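Local coordinates for CELL WALL surface anchor family protein (Streptococcus pneumoniae, PDB 3ZGH) that probably binds human keratin 10 at the host cell surface through this basic region, a domain of MSCRAMM-type fold from a pneumococcal serine-rich repeat adhesin, at residues V43-K48 against Y62-V67; Y84-S89 against A142-F147. All coordinates share one frame; numbering follows the deposited sequence.

Contact 1 pairs two neighbouring strands of the seven-stranded antiparallel sheet, in the hairpin 43-53/57-65, and contact 2 pairs two strands of a separate three-stranded sheet, 85-87 and 143-145, that are distant in sequence. Both are largely buried, but contact 1 lies deeper, its centre about 9 Å from the chain centre against about 13 Å for contact 2. Their facing side chains meet: I45 CD1 is 3.8 Å from I86 CD1, and the Y66 hydroxyl, which bonds D38, also packs on I86. A probable hydrogen bond joins Y62 OH and N88 O. Aromatic and aliphatic packing dominates contact 1, whereas contact 2 adds a serine-glutamine hydrogen bond across its more polar face; ordered waters attend both.

Contact 1: residues V43-K48 against Y62-V67; sequences VPIYYK and YTVTYV
I45 lies over one face of the Y66 ring: its CG1 is 4.2 Å from the ring centroid and 14° off the normal, a CH-pi contact displaced toward the rim. With CG1 anti to the backbone N (chi1 -174°), the branch continues to CD1, which touches Y66 CZ at 3.6 Å and V64 CG1 at 3.7 Å. V43 crosses the same tyrosine at about a right angle, bringing CG2 to 4.0 Å from CE1 of Y66. On the face bearing Y46 and T65, the edge of the Y46 ring meets backbone carbonyls, with CE2 3.7 Å from Y66 O.

The backbones form an antiparallel hairpin, in which Y46-T65 and K48-T63 are hydrogen-bonded pairs and Y47-V64 is the non-hydrogen-bonded pair between them. Y46 N donates to T65 O at 2.8 Å. Past the strand end, V67 N donates to T65 OG1 (3.0 Å, 169°) in an ST turn, and a water bridges P44 O and Y66 O.

Strand 28-38 flanks the 43-48 side, bonding I45 and Y47, while strand 154-162 bonds Y62 and V64. D38 accepts from Y66 OH, and I86 of strand 85-87 packs on I45, V64 and Y66.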
# COMPACT_ATOMS: atom_id res chain seq x y z
N VAL A 43 -15.14 -4.41 -10.87
CA VAL A 43 -14.80 -5.54 -10.04
C VAL A 43 -14.18 -4.96 -8.79
O VAL A 43 -13.74 -3.81 -8.79
CB VAL A 43 -13.76 -6.48 -10.74
CG1 VAL A 43 -14.37 -7.19 -11.94
CG2 VAL A 43 -12.51 -5.69 -11.16
N PRO A 44 -14.14 -5.74 -7.71
CA PRO A 44 -13.45 -5.25 -6.51
C PRO A 44 -11.95 -5.18 -6.72
O PRO A 44 -11.40 -5.95 -7.50
CB PRO A 44 -13.76 -6.31 -5.45
CG PRO A 44 -15.00 -7.02 -5.95
CD PRO A 44 -14.85 -7.01 -7.47
N ILE A 45 -11.30 -4.29 -5.99
CA ILE A 45 -9.85 -4.28 -5.91
C ILE A 45 -9.58 -4.18 -4.41
O ILE A 45 -10.41 -3.61 -3.68
CB ILE A 45 -9.24 -3.11 -6.72
CG1 ILE A 45 -7.71 -3.18 -6.75
CG2 ILE A 45 -9.69 -1.74 -6.17
CD1 ILE A 45 -7.11 -2.22 -7.79
N TYR A 46 -8.48 -4.77 -3.96
CA TYR A 46 -8.21 -4.88 -2.54
C TYR A 46 -6.86 -4.29 -2.18
O TYR A 46 -5.97 -4.15 -3.06
CB TYR A 46 -8.23 -6.35 -2.11
CG TYR A 46 -9.51 -7.06 -2.49
CD1 TYR A 46 -10.58 -7.07 -1.61
CD2 TYR A 46 -9.66 -7.69 -3.75
CE1 TYR A 46 -11.79 -7.71 -1.94
CE2 TYR A 46 -10.88 -8.33 -4.09
CZ TYR A 46 -11.93 -8.34 -3.15
OH TYR A 46 -13.14 -8.95 -3.44
N TYR A 47 -6.69 -3.93 -0.90
CA TYR A 47 -5.35 -3.69 -0.38
C TYR A 47 -5.13 -4.46 0.90
O TYR A 47 -6.08 -4.90 1.60
CB TYR A 47 -5.05 -2.21 -0.14
CG TYR A 47 -5.73 -1.66 1.10
CD1 TYR A 47 -5.11 -1.76 2.35
CD2 TYR A 47 -6.99 -1.09 1.03
CE1 TYR A 47 -5.75 -1.30 3.50
CE2 TYR A 47 -7.63 -0.59 2.16
CZ TYR A 47 -6.99 -0.72 3.40
OH TYR A 47 -7.62 -0.25 4.53
N LYS A 48 -3.84 -4.66 1.18
CA LYS A 48 -3.41 -5.19 2.45
C LYS A 48 -2.30 -4.25 2.94
O LYS A 48 -1.45 -3.82 2.15
CB LYS A 48 -2.89 -6.61 2.28
CG LYS A 48 -2.31 -7.21 3.57
CD LYS A 48 -1.71 -8.63 3.34
CE LYS A 48 -2.81 -9.66 3.12
NZ LYS A 48 -2.30 -11.06 2.91
N TYR A 62 2.66 -2.72 1.89
CA TYR A 62 1.40 -2.31 1.31
C TYR A 62 1.22 -2.93 -0.06
O TYR A 62 2.04 -2.70 -0.95
CB TYR A 62 1.47 -0.78 1.18
CG TYR A 62 0.43 -0.14 0.29
CD1 TYR A 62 -0.92 -0.37 0.47
CD2 TYR A 62 0.82 0.77 -0.70
CE1 TYR A 62 -1.86 0.26 -0.34
CE2 TYR A 62 -0.09 1.39 -1.49
CZ TYR A 62 -1.42 1.14 -1.31
OH TYR A 62 -2.29 1.80 -2.13
N THR A 63 0.14 -3.67 -0.26
CA THR A 63 -0.10 -4.42 -1.49
C THR A 63 -1.47 -4.06 -2.04
O THR A 63 -2.44 -4.03 -1.29
CB THR A 63 -0.07 -5.94 -1.25
OG1 THR A 63 1.21 -6.33 -0.78
CG2 THR A 63 -0.36 -6.74 -2.55
N VAL A 64 -1.53 -3.76 -3.33
CA VAL A 64 -2.81 -3.60 -4.02
C VAL A 64 -2.95 -4.77 -4.98
O VAL A 64 -2.00 -5.12 -5.67
CB VAL A 64 -2.84 -2.25 -4.76
CG1 VAL A 64 -4.00 -2.19 -5.78
CG2 VAL A 64 -2.94 -1.12 -3.75
N THR A 65 -4.12 -5.39 -5.02
CA THR A 65 -4.30 -6.61 -5.78
C THR A 65 -5.78 -6.87 -6.07
O THR A 65 -6.66 -6.39 -5.33
CB THR A 65 -3.73 -7.83 -5.01
OG1 THR A 65 -4.00 -9.04 -5.72
CG2 THR A 65 -4.30 -7.94 -3.58
N TYR A 66 -6.05 -7.66 -7.12
CA TYR A 66 -7.40 -8.09 -7.40
C TYR A 66 -7.76 -9.39 -6.70
O TYR A 66 -8.89 -9.86 -6.82
CB TYR A 66 -7.64 -8.20 -8.92
CG TYR A 66 -7.59 -6.85 -9.59
CD1 TYR A 66 -8.76 -6.09 -9.76
CD2 TYR A 66 -6.36 -6.29 -10.00
CE1 TYR A 66 -8.70 -4.84 -10.33
CE2 TYR A 66 -6.30 -5.06 -10.56
CZ TYR A 66 -7.47 -4.33 -10.73
OH TYR A 66 -7.39 -3.10 -11.34
N VAL A 67 -6.81 -9.95 -5.95
CA VAL A 67 -7.06 -11.16 -5.16
C VAL A 67 -7.65 -10.77 -3.79
O VAL A 67 -7.06 -9.96 -3.06
CB VAL A 67 -5.75 -11.97 -4.92
CG1 VAL A 67 -6.00 -13.23 -4.04
CG2 VAL A 67 -5.13 -12.39 -6.27
O HOH W 1 -11.32 -8.71 -7.70
O HOH W 2 0.92 -6.14 2.13

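Contact 2: residues Y84-S89 against A142-F147; sequences YSIYNS and AQMNGF
Strands 85-87 and 143-145 run antiparallel, 160° between their directions and 4.6 Å apart at closest approach, within a small three-stranded antiparallel sheet of this MSCRAMM-type domain, completed by strand 177-178. I86 and M144 form the hydrogen-bonded pair: M144 N donates to I86 O at 3.0 Å, and the return bond from I86 N to M144 O is slightly longer, 3.2 Å. S85 and N145 are a non-hydrogen-bonded pair. Beyond them G146 N, at the start of helix 146-149, donates to Y84 O at 2.7 Å in a bent bond.

On the face of I86 and M144 the side chains meet loosely, I86 CD1 being 4.4 Å from M144 CE. L155 and I113 of the large sheet pack on M144, and V64 packs on I86, which places this face against that sheet.

The face of S85, Y87, Q143 and N145 is more polar. Y87 and Q143 lie side by side and point the same way, ring and amide planes 72° apart, with CE1 of Y87 3.9 Å from Q143 NE2. The edge of the Y87 ring turns to A142 O, in plane, with CD1 of Y87 3.5 Å away. OG of S85, anti to its backbone N (chi1 -166°), reaches diagonally across the strand pair, past its own partner N145, and donates to Q143 OE1 at 2.7 Å, tilted somewhat out of the amide carbonyl plane.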
# COMPACT_ATOMS: atom_id res chain seq x y z
N TYR A 84 -3.68 -2.85 -19.72
CA TYR A 84 -4.29 -2.01 -18.69
C TYR A 84 -3.27 -1.89 -17.58
O TYR A 84 -2.53 -2.83 -17.35
CB TYR A 84 -5.53 -2.71 -18.12
CG TYR A 84 -6.26 -2.00 -17.00
CD1 TYR A 84 -6.90 -0.79 -17.22
CD2 TYR A 84 -6.38 -2.59 -15.76
CE1 TYR A 84 -7.62 -0.16 -16.19
CE2 TYR A 84 -7.09 -1.97 -14.72
CZ TYR A 84 -7.71 -0.76 -14.95
OH TYR A 84 -8.43 -0.15 -13.95
N SER A 85 -3.23 -0.77 -16.88
CA SER A 85 -2.25 -0.62 -15.81
C SER A 85 -2.73 0.28 -14.69
O SER A 85 -3.40 1.30 -14.95
CB SER A 85 -0.94 -0.03 -16.39
OG SER A 85 0.10 -0.18 -15.43
N ILE A 86 -2.35 -0.06 -13.45
CA ILE A 86 -2.73 0.75 -12.28
C ILE A 86 -1.52 1.19 -11.43
O ILE A 86 -0.51 0.50 -11.40
CB ILE A 86 -3.70 -0.00 -11.35
CG1 ILE A 86 -3.11 -1.33 -10.90
CG2 ILE A 86 -5.06 -0.24 -12.05
CD1 ILE A 86 -3.86 -1.96 -9.73
N TYR A 87 -1.65 2.35 -10.78
CA TYR A 87 -0.70 2.81 -9.75
C TYR A 87 -1.22 2.42 -8.37
O TYR A 87 -2.44 2.28 -8.19
CB TYR A 87 -0.59 4.33 -9.77
CG TYR A 87 0.04 4.93 -11.00
CD1 TYR A 87 1.29 4.51 -11.45
CD2 TYR A 87 -0.59 5.97 -11.68
CE1 TYR A 87 1.88 5.11 -12.55
CE2 TYR A 87 -0.02 6.55 -12.78
CZ TYR A 87 1.22 6.12 -13.22
OH TYR A 87 1.79 6.72 -14.31
N ASN A 88 -0.33 2.26 -7.37
CA ASN A 88 -0.76 2.07 -5.97
C ASN A 88 -0.47 3.33 -5.12
O ASN A 88 -0.58 3.30 -3.90
CB ASN A 88 -0.08 0.86 -5.34
CG ASN A 88 1.43 1.07 -5.12
OD1 ASN A 88 2.05 1.97 -5.74
ND2 ASN A 88 2.03 0.20 -4.29
N SER A 89 -0.08 4.44 -5.76
CA SER A 89 0.18 5.64 -4.99
C SER A 89 -0.31 6.85 -5.74
O SER A 89 -0.26 6.87 -6.96
CB SER A 89 1.66 5.79 -4.66
OG SER A 89 2.42 5.75 -5.85
N ALA A 142 5.36 3.03 -8.93
CA ALA A 142 5.40 1.85 -9.78
C ALA A 142 4.00 1.51 -10.27
O ALA A 142 3.00 2.03 -9.75
CB ALA A 142 5.98 0.67 -8.98
N GLN A 143 3.91 0.60 -11.23
CA GLN A 143 2.58 0.19 -11.72
C GLN A 143 2.49 -1.31 -11.99
O GLN A 143 3.51 -1.97 -12.18
CB GLN A 143 2.22 0.99 -12.99
CG GLN A 143 3.18 0.83 -14.15
CD GLN A 143 2.86 1.82 -15.29
OE1 GLN A 143 2.00 1.56 -16.13
NE2 GLN A 143 3.53 2.96 -15.29
N MET A 144 1.28 -1.84 -12.02
CA MET A 144 1.08 -3.23 -12.37
C MET A 144 0.21 -3.36 -13.60
O MET A 144 -0.93 -2.87 -13.62
CB MET A 144 0.43 -3.99 -11.21
CG MET A 144 0.07 -5.42 -11.60
SD MET A 144 -0.28 -6.49 -10.19
CE MET A 144 -1.79 -5.79 -9.55
N ASN A 145 0.76 -4.00 -14.63
CA ASN A 145 0.02 -4.25 -15.86
C ASN A 145 -1.04 -5.35 -15.65
O ASN A 145 -0.90 -6.22 -14.79
CB ASN A 145 0.96 -4.67 -16.99
CG ASN A 145 1.88 -3.54 -17.48
OD1 ASN A 145 1.72 -2.36 -17.13
ND2 ASN A 145 2.82 -3.89 -18.32
N GLY A 146 -2.05 -5.33 -16.51
CA GLY A 146 -3.11 -6.34 -16.54
C GLY A 146 -2.58 -7.76 -16.66
O GLY A 146 -3.11 -8.64 -15.99
N PHE A 147 -1.57 -8.04 -17.49
CA PHE A 147 -1.13 -9.44 -17.59
C PHE A 147 -0.59 -9.99 -16.26
O PHE A 147 -0.66 -11.20 -16.01
CB PHE A 147 -0.13 -9.69 -18.75
CG PHE A 147 1.11 -8.87 -18.65
CD1 PHE A 147 2.14 -9.25 -17.81
CD2 PHE A 147 1.23 -7.71 -19.40
CE1 PHE A 147 3.29 -8.46 -17.70
CE2 PHE A 147 2.36 -6.93 -19.31
CZ PHE A 147 3.40 -7.30 -18.46
O HOH W 3 4.65 2.72 -5.77
O HOH W 4 2.22 3.99 -8.07